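Local coordinates for protein probable transcriptional regulator (Rhodococcus jostii, PDB 3HIM) that probably binds regulatory DNA through a helix-turn-helix motif as a dimeric TetR-family regulator and so controls transcription, at residues A77-A82 against V97-T102; D91-T96 against T141-A146; T102-N107 against L168-S173; L163-L168 against E193-M198. One frame throughout, in Å; residues are numbered along the deposited sequence.

From the N terminus, contact 1 closes first: after a short connection helix 89-106 turns back along helix 60-82, with 14 residues between the segments. Contact 2 (91-96 with 141-146) has its first segment between those of contact 1 and so crosses it, bringing helix 123-149 against the start of helix 89-106. Contact 3 (102-107 with 168-173) opens after contact 1 is closed, shares Thr102 with it, crosses contact 2 and joins the end of helix 89-106 to helix 158-175. Contact 4 (163-168 with 193-198) crosses contact 3 and ties helix 158-175 to helix 184-198. None nests inside another. Helix 89-106 serves three of them, and contacts 3 and 4 both touch the second subunit.

Contact 1 (A77-A82 against V97-T102); sequences AAITAA and VTAYVT
Tyr100 is the side chain to follow. Its CG lies anti to the backbone N (chi1 -171°), which sets the side chain alongside Ile79, the two pointing the same way. CB comes first and meets Ile79 CG2 at 3.6 Å. One bond further, CG is 4.2 Å from Ile79 CG2, and CD1 closes back to 3.8 Å from that same Ile79 methyl, which approaches the ring obliquely. Beyond this the ring leaves helix 60-82 behind: it packs edge-to-face with both His104 and Phe140, and OH at the tip is hydrogen-bonded to the carbonyl oxygen of Thr166. In TetR-family regulators the helix equivalent to 60-82 links the DNA-binding head to the all-helical body, and here its last turns run nearly antiparallel to residues 97-102 of helix 89-106, at 160°, with the axes 8.4 Å apart. Alanines permit that spacing. Ala99 points toward the other helix, where its CB meets Ala82 CB at 3.6 Å and lies 4.0 Å from the backbone O of Ala78. Ile79 flanks this small-residue seam on the Tyr100 side. Its CG1 takes the crowded position between backbone N and carbonyl carbon (chi1 62°), which leaves CG2 beside the N and directed at Tyr100. The Ile79 side chain also touches Thr136 and Val139 of helix 123-149. The carbonyl oxygen of Ala82 is hydrogen-bonded to OG of Ser95, one turn before Ala99.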
loop_
_atom_site.group_PDB
_atom_site.type_symbol
_atom_site.label_atom_id
_atom_site.label_comp_id
_atom_site.label_asym_id
_atom_site.label_seq_id
_atom_site.Cartn_x
_atom_site.Cartn_y
_atom_site.Cartn_z
ATOM N N ALA B 77 -8.759 16.895 -4.020
ATOM C CA ALA B 77 -9.480 18.048 -3.490
ATOM C C ALA B 77 -9.098 18.284 -2.038
ATOM O O ALA B 77 -8.909 19.424 -1.631
ATOM C CB ALA B 77 -11.021 17.864 -3.622
ATOM N N ALA B 78 -8.960 17.196 -1.274
ATOM C CA ALA B 78 -8.614 17.271 0.158
ATOM C C ALA B 78 -7.274 17.943 0.434
ATOM O O ALA B 78 -7.187 18.880 1.223
ATOM C CB ALA B 78 -8.643 15.878 0.803
ATOM N N ILE B 79 -6.221 17.454 -0.204
ATOM C CA ILE B 79 -4.888 18.013 0.032
ATOM C C ILE B 79 -4.710 19.385 -0.616
ATOM O O ILE B 79 -3.945 20.227 -0.122
ATOM C CB ILE B 79 -3.788 17.035 -0.386
ATOM C CG1 ILE B 79 -3.836 16.722 -1.891
ATOM C CG2 ILE B 79 -3.926 15.785 0.422
ATOM C CD1 ILE B 79 -2.562 15.931 -2.386
ATOM N N THR B 80 -5.424 19.616 -1.713
ATOM C CA THR B 80 -5.371 20.913 -2.380
ATOM C C THR B 80 -5.984 21.984 -1.465
ATOM O O THR B 80 -5.346 22.980 -1.156
ATOM C CB THR B 80 -6.035 20.851 -3.769
ATOM O OG1 THR B 80 -5.312 19.911 -4.558
ATOM C CG2 THR B 80 -6.005 22.218 -4.462
ATOM N N ALA B 81 -7.188 21.728 -0.970
ATOM C CA ALA B 81 -7.782 22.569 0.085
ATOM C C ALA B 81 -6.892 22.673 1.336
ATOM O O ALA B 81 -6.963 23.653 2.067
ATOM C CB ALA B 81 -9.156 22.041 0.469
ATOM N N ALA B 82 -6.063 21.663 1.594
ATOM C CA ALA B 82 -5.174 21.730 2.756
ATOM C C ALA B 82 -3.886 22.542 2.494
ATOM O O ALA B 82 -3.159 22.883 3.435
ATOM C CB ALA B 82 -4.853 20.322 3.281
ATOM N N VAL B 97 0.102 16.669 4.388
ATOM C CA VAL B 97 0.350 15.299 4.881
ATOM C C VAL B 97 -0.761 14.857 5.857
ATOM O O VAL B 97 -1.332 13.767 5.695
ATOM C CB VAL B 97 1.781 15.099 5.514
ATOM C CG1 VAL B 97 1.896 13.716 6.166
ATOM C CG2 VAL B 97 2.871 15.248 4.449
ATOM N N THR B 98 -1.084 15.708 6.835
ATOM C CA THR B 98 -2.230 15.457 7.716
ATOM C C THR B 98 -3.528 15.110 6.942
ATOM O O THR B 98 -4.140 14.063 7.196
ATOM C CB THR B 98 -2.522 16.655 8.651
ATOM O OG1 THR B 98 -1.353 16.919 9.425
ATOM C CG2 THR B 98 -3.714 16.357 9.595
ATOM N N ALA B 99 -3.941 15.990 6.031
ATOM C CA ALA B 99 -5.137 15.750 5.198
ATOM C C ALA B 99 -5.005 14.492 4.355
ATOM O O ALA B 99 -5.944 13.720 4.214
ATOM C CB ALA B 99 -5.410 16.946 4.296
ATOM N N TYR B 100 -3.833 14.286 3.782
ATOM C CA TYR B 100 -3.620 13.119 2.939
ATOM C C TYR B 100 -3.753 11.816 3.723
ATOM O O TYR B 100 -4.504 10.923 3.316
ATOM C CB TYR B 100 -2.247 13.198 2.300
ATOM C CG TYR B 100 -1.973 12.173 1.227
ATOM C CD1 TYR B 100 -2.704 12.156 0.026
ATOM C CD2 TYR B 100 -0.927 11.269 1.378
ATOM C CE1 TYR B 100 -2.392 11.210 -1.008
ATOM C CE2 TYR B 100 -0.624 10.337 0.401
ATOM C CZ TYR B 100 -1.349 10.312 -0.789
ATOM O OH TYR B 100 -0.996 9.385 -1.727
ATOM N N VAL B 101 -3.041 11.704 4.842
ATOM C CA VAL B 101 -3.090 10.483 5.671
ATOM C C VAL B 101 -4.510 10.246 6.248
ATOM O O VAL B 101 -5.066 9.137 6.138
ATOM C CB VAL B 101 -2.024 10.541 6.775
ATOM C CG1 VAL B 101 -2.236 9.441 7.819
ATOM C CG2 VAL B 101 -0.605 10.438 6.149
ATOM N N THR B 102 -5.098 11.298 6.837
ATOM C CA THR B 102 -6.474 11.244 7.356
ATOM C C THR B 102 -7.455 10.753 6.289
ATOM O O THR B 102 -8.268 9.890 6.563
ATOM C CB THR B 102 -6.930 12.643 7.869
ATOM O OG1 THR B 102 -6.003 13.087 8.855
ATOM C CG2 THR B 102 -8.342 12.607 8.466
#

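Contact 2 (D91-T96 against T141-A146); sequences DRLMST and TRIIEA
Ile143 is the hub of an antiparallel helix pair in the all-helical C-terminal domain of the TetR fold, where residues 141-146 run at 158° to residues 91-96 with the axes 9.6 Å apart. Its side chain points at the other helix and its three outer carbons are shared out mainly among three neighbours. CG2, anti to the backbone N, reaches Leu93 CB at 3.8 Å, the two side chains crossing obliquely. CG1 lies 3.7 Å from Arg92 NE, with the guanidinium tilted across it. CD1 meets Thr96 tip to tip, 3.6 Å from CG2 of that threonine. An alanine in place of Ile143 would lose CG1, CG2 and CD1, and would probably leave Arg92, Leu93 and Thr96 poorly packed against this helix. One turn further on, Ala146 CB touches Arg92 NH1 at 3.7 Å, so the guanidinium lies against carbons of two successive turns of helix 123-149 in van der Waals contact, its polar partner being elsewhere. What steers it is the next shell: the Arg92 chain bends at chi3 (62°), and its NE makes a salt bridge with Asp83, in the loop after helix 60-82. That acid also touches Thr96 and Ile143. On the other flank Leu93 packs on Phe140 and on Leu196, facing inward to the bundle. The rotation of Thr96 is fixed from its own helix: OG1 donates to Arg92 O at 2.9 Å, in the carbonyl plane and on a lone pair, while Thr96 N donates to the same oxygen.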
loop_
_atom_site.group_PDB
_atom_site.type_symbol
_atom_site.label_atom_id
_atom_site.label_comp_id
_atom_site.label_asym_id
_atom_site.label_seq_id
_atom_site.Cartn_x
_atom_site.Cartn_y
_atom_site.Cartn_z
ATOM N N ASP B 91 4.855 24.222 7.191
ATOM C CA ASP B 91 3.448 24.254 7.633
ATOM C C ASP B 91 2.521 23.719 6.545
ATOM O O ASP B 91 1.512 23.091 6.844
ATOM C CB ASP B 91 2.997 25.694 7.943
ATOM C CG ASP B 91 3.756 26.323 9.091
ATOM O OD1 ASP B 91 3.653 25.843 10.232
ATOM O OD2 ASP B 91 4.461 27.313 8.841
ATOM N N ARG B 92 2.838 24.045 5.292
ATOM C CA ARG B 92 2.141 23.493 4.119
ATOM C C ARG B 92 2.270 21.961 4.073
ATOM O O ARG B 92 1.303 21.254 3.777
ATOM C CB ARG B 92 2.699 24.105 2.828
ATOM C CG ARG B 92 2.446 25.626 2.693
ATOM C CD ARG B 92 3.089 26.248 1.467
ATOM N NE ARG B 92 2.551 25.678 0.230
ATOM C CZ ARG B 92 2.960 25.991 -1.001
ATOM N NH1 ARG B 92 3.928 26.877 -1.186
ATOM N NH2 ARG B 92 2.426 25.380 -2.056
ATOM N N LEU B 93 3.469 21.467 4.358
ATOM C CA LEU B 93 3.735 20.043 4.373
ATOM C C LEU B 93 3.028 19.337 5.527
ATOM O O LEU B 93 2.444 18.285 5.327
ATOM C CB LEU B 93 5.253 19.771 4.396
ATOM C CG LEU B 93 5.624 18.312 4.096
ATOM C CD1 LEU B 93 5.258 17.942 2.643
ATOM C CD2 LEU B 93 7.098 18.050 4.410
ATOM N N MET B 94 3.072 19.915 6.728
ATOM C CA MET B 94 2.295 19.373 7.832
ATOM C C MET B 94 0.820 19.246 7.432
ATOM O O MET B 94 0.171 18.232 7.699
ATOM C CB MET B 94 2.428 20.245 9.088
ATOM C CG MET B 94 3.835 20.266 9.729
ATOM S SD MET B 94 4.066 21.498 11.058
ATOM C CE MET B 94 2.485 21.419 11.897
ATOM N N SER B 95 0.297 20.275 6.778
ATOM C CA SER B 95 -1.143 20.376 6.548
ATOM C C SER B 95 -1.626 19.376 5.504
ATOM O O SER B 95 -2.645 18.680 5.686
ATOM C CB SER B 95 -1.502 21.807 6.101
ATOM O OG SER B 95 -2.900 21.951 5.962
ATOM N N THR B 96 -0.886 19.318 4.405
ATOM C CA THR B 96 -1.246 18.429 3.317
ATOM C C THR B 96 -1.017 16.969 3.693
ATOM O O THR B 96 -1.846 16.130 3.335
ATOM C CB THR B 96 -0.476 18.738 2.048
ATOM O OG1 THR B 96 0.927 18.750 2.351
ATOM C CG2 THR B 96 -0.923 20.090 1.466
ATOM N N THR B 141 5.248 17.702 -4.421
ATOM C CA THR B 141 6.506 18.162 -5.017
ATOM C C THR B 141 6.607 19.697 -5.025
ATOM O O THR B 141 7.681 20.240 -4.741
ATOM C CB THR B 141 6.795 17.542 -6.436
ATOM O OG1 THR B 141 5.746 17.889 -7.329
ATOM C CG2 THR B 141 6.844 16.048 -6.377
ATOM N N ARG B 142 5.496 20.385 -5.309
ATOM C CA ARG B 142 5.458 21.845 -5.246
ATOM C C ARG B 142 5.852 22.350 -3.846
ATOM O O ARG B 142 6.706 23.228 -3.719
ATOM C CB ARG B 142 4.082 22.386 -5.662
ATOM N N ILE B 143 5.264 21.760 -2.805
ATOM C CA ILE B 143 5.541 22.175 -1.430
ATOM C C ILE B 143 7.013 21.932 -1.114
ATOM O O ILE B 143 7.680 22.816 -0.583
ATOM C CB ILE B 143 4.616 21.470 -0.399
ATOM C CG1 ILE B 143 3.203 22.057 -0.492
ATOM C CG2 ILE B 143 5.157 21.602 1.057
ATOM C CD1 ILE B 143 2.113 21.084 -0.093
ATOM N N ILE B 144 7.522 20.762 -1.497
ATOM C CA ILE B 144 8.903 20.406 -1.220
ATOM C C ILE B 144 9.860 21.357 -1.952
ATOM O O ILE B 144 10.853 21.831 -1.367
ATOM C CB ILE B 144 9.184 18.930 -1.500
ATOM C CG1 ILE B 144 8.308 18.049 -0.599
ATOM C CG2 ILE B 144 10.660 18.617 -1.245
ATOM C CD1 ILE B 144 8.342 16.549 -0.962
ATOM N N GLU B 145 9.525 21.662 -3.205
ATOM C CA GLU B 145 10.250 22.657 -3.985
ATOM C C GLU B 145 10.209 24.023 -3.309
ATOM O O GLU B 145 11.238 24.681 -3.160
ATOM C CB GLU B 145 9.637 22.771 -5.380
ATOM C CG GLU B 145 9.999 21.603 -6.286
ATOM C CD GLU B 145 9.251 21.605 -7.602
ATOM O OE1 GLU B 145 8.500 22.561 -7.900
ATOM O OE2 GLU B 145 9.435 20.637 -8.360
ATOM N N ALA B 146 9.017 24.447 -2.890
ATOM C CA ALA B 146 8.880 25.739 -2.235
ATOM C C ALA B 146 9.850 25.860 -1.066
ATOM O O ALA B 146 10.521 26.866 -0.930
ATOM C CB ALA B 146 7.458 25.946 -1.772
#

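Contact 3 (T102-N107 against L168-S173); sequences TWHADN and LGIDVS
His104 makes the tight half of this contact, a knob seated among Gly169, Ile170, Val172 and Ser173. Helices 89-106 and 158-175 run nearly parallel here, at 15°, with the axes 7.8 Å apart, and the backbone of Gly169 lies directly against the His104 ring. Ser173 OG is gripped twice: ND1 of the His104 ring donates to it at 2.9 Å, the oxygen lying at the ring edge in its plane, and OG in turn donates to His104 O at 2.8 Å, on a lone pair. The ring is covered on both faces. CA of Ile170 makes a CH-pi contact over one face, 3.8 Å from the centroid, while CE3 of Trp103 covers the opposite face. Gly169 O comes within 3.1 Å of His104 CB. A leucine in place of His104 would lose the ND1 bond and the CH-pi contact, and would probably leave Ser173 less firmly placed. Beyond, the contact thins to one methyl: Val172 CG1 lies 3.6 Å from Ala105 N and 4.0 Å from Ala105 CB; Asp106 is exposed, and Asn107, just past the helix, bonds ND2 to Trp103 O. Around this pair, helix 60-82 lies against Trp103, helix 108-116 against Trp103, His104 and Ser173, and helix 184-198 against Val172, while Asp171 is hydrogen-bonded to Ser167 of the second subunit.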
loop_
_atom_site.group_PDB
_atom_site.type_symbol
_atom_site.label_atom_id
_atom_site.label_comp_id
_atom_site.label_asym_id
_atom_site.label_seq_id
_atom_site.Cartn_x
_atom_site.Cartn_y
_atom_site.Cartn_z
ATOM N N THR B 102 -5.098 11.298 6.837
ATOM C CA THR B 102 -6.474 11.244 7.356
ATOM C C THR B 102 -7.455 10.753 6.289
ATOM O O THR B 102 -8.268 9.890 6.563
ATOM C CB THR B 102 -6.930 12.643 7.869
ATOM O OG1 THR B 102 -6.003 13.087 8.855
ATOM C CG2 THR B 102 -8.342 12.607 8.466
ATOM N N TRP B 103 -7.370 11.309 5.079
ATOM C CA TRP B 103 -8.254 10.886 3.997
ATOM C C TRP B 103 -8.126 9.396 3.747
ATOM O O TRP B 103 -9.130 8.674 3.597
ATOM C CB TRP B 103 -7.979 11.656 2.715
ATOM C CG TRP B 103 -9.033 11.409 1.677
ATOM C CD1 TRP B 103 -10.117 12.199 1.410
ATOM C CD2 TRP B 103 -9.123 10.282 0.782
ATOM N NE1 TRP B 103 -10.880 11.637 0.396
ATOM C CE2 TRP B 103 -10.287 10.466 -0.011
ATOM C CE3 TRP B 103 -8.332 9.142 0.570
ATOM C CZ2 TRP B 103 -10.678 9.551 -1.002
ATOM C CZ3 TRP B 103 -8.718 8.227 -0.423
ATOM C CH2 TRP B 103 -9.892 8.437 -1.192
ATOM N N HIS B 104 -6.891 8.931 3.695
ATOM C CA HIS B 104 -6.629 7.542 3.411
ATOM C C HIS B 104 -7.070 6.551 4.509
ATOM O O HIS B 104 -7.423 5.408 4.204
ATOM C CB HIS B 104 -5.165 7.357 3.030
ATOM C CG HIS B 104 -4.905 7.549 1.569
ATOM N ND1 HIS B 104 -5.258 6.608 0.623
ATOM C CD2 HIS B 104 -4.349 8.581 0.890
ATOM C CE1 HIS B 104 -4.924 7.049 -0.574
ATOM N NE2 HIS B 104 -4.358 8.238 -0.438
ATOM N N ALA B 105 -7.041 6.982 5.763
ATOM C CA ALA B 105 -7.618 6.206 6.867
ATOM C C ALA B 105 -9.159 6.195 6.816
ATOM O O ALA B 105 -9.759 5.123 6.801
ATOM C CB ALA B 105 -7.142 6.736 8.195
ATOM N N ASP B 106 -9.783 7.373 6.796
ATOM C CA ASP B 106 -11.261 7.481 6.694
ATOM C C ASP B 106 -11.874 6.853 5.435
ATOM O O ASP B 106 -12.937 6.243 5.506
ATOM C CB ASP B 106 -11.724 8.937 6.744
ATOM C CG ASP B 106 -11.496 9.599 8.096
ATOM O OD1 ASP B 106 -11.254 8.908 9.118
ATOM O OD2 ASP B 106 -11.587 10.848 8.117
ATOM N N ASN B 107 -11.231 6.995 4.283
ATOM C CA ASN B 107 -11.838 6.490 3.045
ATOM C C ASN B 107 -11.191 5.245 2.492
ATOM O O ASN B 107 -11.225 5.021 1.270
ATOM C CB ASN B 107 -11.860 7.590 1.988
ATOM C CG ASN B 107 -12.596 8.799 2.471
ATOM O OD1 ASN B 107 -13.822 8.814 2.480
ATOM N ND2 ASN B 107 -11.861 9.807 2.926
ATOM N N LEU B 168 3.289 6.316 1.449
ATOM C CA LEU B 168 2.842 6.122 2.852
ATOM C C LEU B 168 1.347 6.336 3.062
ATOM O O LEU B 168 0.695 5.531 3.734
ATOM C CB LEU B 168 3.614 7.023 3.832
ATOM C CG LEU B 168 5.072 6.616 4.051
ATOM C CD1 LEU B 168 5.803 7.713 4.799
ATOM C CD2 LEU B 168 5.124 5.310 4.805
ATOM N N GLY B 169 0.814 7.428 2.512
ATOM C CA GLY B 169 -0.631 7.727 2.612
ATOM C C GLY B 169 -1.478 6.622 1.972
ATOM O O GLY B 169 -2.395 6.091 2.597
ATOM N N ILE B 170 -1.135 6.250 0.739
ATOM C CA ILE B 170 -1.849 5.211 0.031
ATOM C C ILE B 170 -1.819 3.877 0.776
ATOM O O ILE B 170 -2.823 3.171 0.801
ATOM C CB ILE B 170 -1.272 5.022 -1.382
ATOM C CG1 ILE B 170 -1.673 6.209 -2.271
ATOM C CG2 ILE B 170 -1.734 3.672 -1.976
ATOM C CD1 ILE B 170 -0.801 6.366 -3.536
ATOM N N ASP B 171 -0.683 3.538 1.395
ATOM C CA ASP B 171 -0.582 2.248 2.075
ATOM C C ASP B 171 -1.374 2.202 3.381
ATOM O O ASP B 171 -1.777 1.141 3.826
ATOM C CB ASP B 171 0.868 1.840 2.312
ATOM C CG ASP B 171 1.000 0.369 2.679
ATOM O OD1 ASP B 171 0.697 -0.518 1.836
ATOM O OD2 ASP B 171 1.414 0.098 3.820
ATOM N N VAL B 172 -1.600 3.363 3.985
ATOM C CA VAL B 172 -2.495 3.466 5.135
ATOM C C VAL B 172 -3.835 2.801 4.805
ATOM O O VAL B 172 -4.440 2.171 5.653
ATOM C CB VAL B 172 -2.701 4.961 5.559
ATOM C CG1 VAL B 172 -3.981 5.164 6.421
ATOM C CG2 VAL B 172 -1.437 5.534 6.260
ATOM N N SER B 173 -4.305 2.929 3.570
ATOM C CA SER B 173 -5.615 2.358 3.226
ATOM C C SER B 173 -5.603 0.828 3.267
ATOM O O SER B 173 -6.650 0.200 3.395
ATOM C CB SER B 173 -6.125 2.865 1.871
ATOM O OG SER B 173 -6.341 4.264 1.922
#

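Contact 4 (L163-L168 against E193-M198); sequences LAITSL and ELALRM
Met198 bends at its thioether: CG lies anti to the carbonyl carbon (chi1 -87°), the next torsion is extended, and chi3 of -94° then folds the methyl aside. SD thereby comes over Ala164 CB at 4.1 Å, while CE turns to meet Leu168 CD1, tip to tip, at 3.9 Å. Ile165 holds its CG1 branch anti to the carbonyl carbon as well, which carries CD1 across to Ala195 CB, 4.0 Å away; its CG1 is 4.5 Å from Met198 CE. The segments run antiparallel, at 166°, with the axes no closer than 10.9 Å, so long side chains must bridge the gap. These are the last two long helices of a TetR-type domain, the pair that in this family commonly builds a four-helix dimer interface, and here both do touch the second subunit: Ala164 packs on Leu194 of that subunit, and Arg197 is hydrogen-bonded to His154 O there. From within the chain, Val97 of helix 89-106 packs on both Ile165 and Ala195. Every touching residue is buried and all the meetings are carbon or sulfur against carbon. Between these two segments the fit is therefore one of shape and dispersion, not of directional bonds, the flexible methionine filling the space between alanine, isoleucine and leucine.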
loop_
_atom_site.group_PDB
_atom_site.type_symbol
_atom_site.label_atom_id
_atom_site.label_comp_id
_atom_site.label_asym_id
_atom_site.label_seq_id
_atom_site.Cartn_x
_atom_site.Cartn_y
_atom_site.Cartn_z
ATOM N N LEU B 163 7.251 10.827 -3.832
ATOM C CA LEU B 163 6.865 9.399 -3.930
ATOM C C LEU B 163 6.699 8.774 -2.548
ATOM O O LEU B 163 5.645 8.201 -2.253
ATOM C CB LEU B 163 7.845 8.546 -4.746
ATOM C CG LEU B 163 7.735 7.003 -4.520
ATOM C CD1 LEU B 163 6.410 6.389 -5.099
ATOM C CD2 LEU B 163 8.922 6.243 -5.090
ATOM N N ALA B 164 7.713 8.904 -1.692
ATOM C CA ALA B 164 7.631 8.236 -0.403
ATOM C C ALA B 164 6.410 8.696 0.395
ATOM O O ALA B 164 5.738 7.884 1.033
ATOM C CB ALA B 164 8.907 8.404 0.394
ATOM N N ILE B 165 6.120 9.994 0.361
ATOM C CA ILE B 165 4.974 10.520 1.087
ATOM C C ILE B 165 3.652 10.010 0.500
ATOM O O ILE B 165 2.732 9.624 1.225
ATOM C CB ILE B 165 5.004 12.078 1.144
ATOM C CG1 ILE B 165 6.066 12.557 2.141
ATOM C CG2 ILE B 165 3.627 12.634 1.523
ATOM C CD1 ILE B 165 6.539 13.995 1.890
ATOM N N THR B 166 3.558 9.987 -0.822
ATOM C CA THR B 166 2.320 9.568 -1.461
ATOM C C THR B 166 2.154 8.063 -1.204
ATOM O O THR B 166 1.047 7.591 -0.904
ATOM C CB THR B 166 2.304 9.902 -2.959
ATOM O OG1 THR B 166 3.414 9.276 -3.582
ATOM C CG2 THR B 166 2.484 11.367 -3.155
ATOM N N SER B 167 3.272 7.341 -1.262
ATOM C CA SER B 167 3.281 5.918 -0.983
ATOM C C SER B 167 2.793 5.575 0.451
ATOM O O SER B 167 1.960 4.667 0.645
ATOM C CB SER B 167 4.664 5.339 -1.272
ATOM O OG SER B 167 4.733 4.052 -0.726
ATOM N N LEU B 168 3.289 6.316 1.449
ATOM C CA LEU B 168 2.842 6.122 2.852
ATOM C C LEU B 168 1.347 6.336 3.062
ATOM O O LEU B 168 0.695 5.531 3.734
ATOM C CB LEU B 168 3.614 7.023 3.832
ATOM C CG LEU B 168 5.072 6.616 4.051
ATOM C CD1 LEU B 168 5.803 7.713 4.799
ATOM C CD2 LEU B 168 5.124 5.310 4.805
ATOM N N GLU B 193 5.737 14.129 11.275
ATOM C CA GLU B 193 7.102 14.207 11.829
ATOM C C GLU B 193 8.127 13.587 10.881
ATOM O O GLU B 193 9.237 14.122 10.691
ATOM C CB GLU B 193 7.173 13.507 13.181
ATOM C CG GLU B 193 6.425 14.266 14.266
ATOM C CD GLU B 193 5.997 13.365 15.407
ATOM O OE1 GLU B 193 6.328 12.149 15.383
ATOM O OE2 GLU B 193 5.316 13.878 16.316
ATOM N N LEU B 194 7.744 12.451 10.300
ATOM C CA LEU B 194 8.651 11.707 9.419
ATOM C C LEU B 194 8.862 12.406 8.071
ATOM O O LEU B 194 9.983 12.437 7.573
ATOM C CB LEU B 194 8.182 10.262 9.248
ATOM C CG LEU B 194 8.249 9.415 10.526
ATOM C CD1 LEU B 194 7.281 8.212 10.429
ATOM C CD2 LEU B 194 9.679 8.945 10.827
ATOM N N ALA B 195 7.792 12.955 7.498
ATOM C CA ALA B 195 7.860 13.747 6.272
ATOM C C ALA B 195 8.788 14.973 6.423
ATOM O O ALA B 195 9.619 15.272 5.557
ATOM C CB ALA B 195 6.441 14.185 5.847
ATOM N N LEU B 196 8.660 15.683 7.531
ATOM C CA LEU B 196 9.542 16.831 7.755
ATOM C C LEU B 196 10.977 16.361 7.829
ATOM O O LEU B 196 11.852 16.982 7.219
ATOM C CB LEU B 196 9.136 17.626 8.995
ATOM C CG LEU B 196 7.811 18.368 8.812
ATOM C CD1 LEU B 196 7.313 18.878 10.170
ATOM C CD2 LEU B 196 7.897 19.519 7.801
ATOM N N ARG B 197 11.213 15.245 8.523
ATOM C CA ARG B 197 12.557 14.688 8.641
ATOM C C ARG B 197 13.124 14.239 7.294
ATOM O O ARG B 197 14.308 14.459 7.002
ATOM C CB ARG B 197 12.585 13.527 9.640
ATOM C CG ARG B 197 12.613 13.959 11.089
ATOM C CD ARG B 197 14.042 14.152 11.542
ATOM N NE ARG B 197 14.188 14.453 12.972
ATOM C CZ ARG B 197 14.515 13.567 13.914
ATOM N NH1 ARG B 197 14.701 12.291 13.618
ATOM N NH2 ARG B 197 14.652 13.963 15.170
ATOM N N MET B 198 12.267 13.613 6.494
ATOM C CA MET B 198 12.608 13.151 5.164
ATOM C C MET B 198 13.102 14.299 4.282
ATOM O O MET B 198 14.082 14.137 3.548
ATOM C CB MET B 198 11.394 12.482 4.504
ATOM C CG MET B 198 11.257 10.996 4.833
ATOM S SD MET B 198 9.873 10.257 3.925
ATOM C CE MET B 198 8.606 10.453 5.179
#